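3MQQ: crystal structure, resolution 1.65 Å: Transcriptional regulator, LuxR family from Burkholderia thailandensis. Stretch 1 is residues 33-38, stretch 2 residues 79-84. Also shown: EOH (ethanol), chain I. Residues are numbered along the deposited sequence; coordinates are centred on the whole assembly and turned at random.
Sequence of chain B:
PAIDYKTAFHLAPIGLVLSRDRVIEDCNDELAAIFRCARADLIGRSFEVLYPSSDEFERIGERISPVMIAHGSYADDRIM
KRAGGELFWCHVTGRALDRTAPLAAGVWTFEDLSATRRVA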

# COMPACT_ATOMS: atom_id res chain seq x y z
N ALA B 33 13.98 3.63 1.78
CA ALA B 33 13.89 5.05 2.07
C ALA B 33 13.35 5.27 3.48
O ALA B 33 13.94 6.03 4.26
CB ALA B 33 13.03 5.80 1.02
N ILE B 34 12.27 4.56 3.81
CA ILE B 34 11.63 4.73 5.11
C ILE B 34 12.63 4.41 6.22
O ILE B 34 12.74 5.16 7.21
CB ILE B 34 10.38 3.84 5.26
CG1 ILE B 34 9.27 4.26 4.27
CG2 ILE B 34 9.88 3.85 6.71
CD1 ILE B 34 8.16 3.21 4.09
N PHE B 35 13.37 3.33 6.04
CA PHE B 35 14.30 2.86 7.07
C PHE B 35 15.72 3.41 6.95
O PHE B 35 16.63 2.97 7.66
CB PHE B 35 14.22 1.33 7.21
CG PHE B 35 12.95 0.88 7.86
CD1 PHE B 35 12.83 0.90 9.25
CD2 PHE B 35 11.85 0.53 7.09
CE1 PHE B 35 11.62 0.53 9.86
CE2 PHE B 35 10.66 0.14 7.68
CZ PHE B 35 10.55 0.16 9.08
N ARG B 36 15.88 4.39 6.06
CA ARG B 36 17.15 5.10 5.86
C ARG B 36 18.34 4.18 5.64
O ARG B 36 19.40 4.37 6.26
CB ARG B 36 17.44 6.05 7.04
CG ARG B 36 16.28 6.90 7.50
CD ARG B 36 15.83 7.95 6.48
NE ARG B 36 14.93 8.95 7.07
CZ ARG B 36 13.64 9.10 6.74
NH1 ARG B 36 13.08 8.34 5.81
NH2 ARG B 36 12.93 10.05 7.33
N CYS B 37 18.18 3.22 4.73
CA CYS B 37 19.28 2.32 4.37
C CYS B 37 19.17 1.92 2.90
O CYS B 37 18.34 2.47 2.18
CB CYS B 37 19.23 1.08 5.25
SG CYS B 37 17.66 0.21 5.14
N ALA B 38 20.00 0.98 2.47
CA ALA B 38 19.91 0.42 1.12
C ALA B 38 19.05 -0.84 1.10
O ALA B 38 18.94 -1.53 2.11
CB ALA B 38 21.27 0.11 0.59
N ILE B 79 5.07 1.97 16.34
CA ILE B 79 6.35 2.65 16.33
C ILE B 79 7.42 1.67 15.86
O ILE B 79 7.51 0.53 16.36
CB ILE B 79 6.67 3.18 17.74
CG1 ILE B 79 5.71 4.33 18.07
CG2 ILE B 79 8.15 3.61 17.84
CD1 ILE B 79 5.62 4.68 19.56
N MSE B 80 8.19 2.11 14.86
CA MSE B 80 9.31 1.35 14.33
C MSE B 80 10.59 2.16 14.43
O MSE B 80 10.56 3.30 14.88
CB MSE B 80 9.00 0.93 12.88
CG MSE B 80 7.69 0.11 12.80
SE MSE B 80 7.83 -1.63 13.64
CE MSE B 80 8.57 -2.62 12.14
N LYS B 81 11.69 1.55 14.03
CA LYS B 81 13.04 2.09 14.19
C LYS B 81 13.80 2.17 12.86
O LYS B 81 14.10 1.15 12.23
CB LYS B 81 13.82 1.23 15.19
CG LYS B 81 15.16 1.84 15.60
CD LYS B 81 15.82 1.00 16.68
CE LYS B 81 16.38 -0.29 16.09
NZ LYS B 81 17.02 0.02 14.79
N ARG B 82 14.17 3.39 12.45
CA ARG B 82 15.03 3.57 11.27
C ARG B 82 16.47 3.12 11.55
O ARG B 82 16.89 3.05 12.71
CB ARG B 82 15.02 5.04 10.81
CG ARG B 82 13.64 5.67 10.68
CD ARG B 82 13.71 7.08 10.09
NE ARG B 82 12.54 7.92 10.37
CZ ARG B 82 11.44 7.96 9.62
NH1 ARG B 82 11.33 7.17 8.54
NH2 ARG B 82 10.46 8.77 9.95
N ALA B 83 17.20 2.75 10.50
CA ALA B 83 18.64 2.55 10.64
C ALA B 83 19.23 3.79 11.32
O ALA B 83 18.93 4.92 10.92
CB ALA B 83 19.30 2.31 9.27
N GLY B 84 20.01 3.58 12.36
CA GLY B 84 20.58 4.71 13.12
C GLY B 84 19.77 5.05 14.36
O GLY B 84 20.19 5.88 15.17
C1 EOH I . 10.57 7.65 3.71
C2 EOH I . 9.84 8.44 2.62
O EOH I . 10.32 8.03 5.06

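Two hydrogen bonds join the stretches, and both use carbonyls where the helix of stretch 1 runs out. Ala83 N donates to Phe35 O at 2.9 Å with an N-H...O angle of 151°, a backbone link made just where Phe35 leaves helical phi/psi. Arg82 NH1 donates to Ile34 O at 2.8 Å and 149°; the carbonyl oxygen lies near the guanidinium plane, as a good acceptor should.

The charged groups meet by stacking. The guanidinium of Arg36 lies flat on that of Arg82, with centres 3.8 Å apart and planes at 12°. Arg36 NH1 and Arg82 NH1 are 3.4 Å apart, but both are donors, so no hydrogen bond joins them. Both groups also have acceptors: besides the Arg82 bond to Ile34, Arg36 NH1 donates to Ala33 O (2.9 Å, 157°) and to the ethanol oxygen, EOH O (2.9 Å, 159°). Arg82 finds further partners elsewhere in the structure.

Apolar contact is modest. The Phe35 ring turns its edge to Met80, a selenomethionine, with Phe35 CE1 4.0 Å from Met80 CB. Cys37 CB approaches Ala83 CB at 4.2 Å. A polar atom also meets the ring edge-on: Lys81 O lies near the ring plane, 3.2 Å from Phe35 CD1. In all, 370 Å² is buried, summed over both sides.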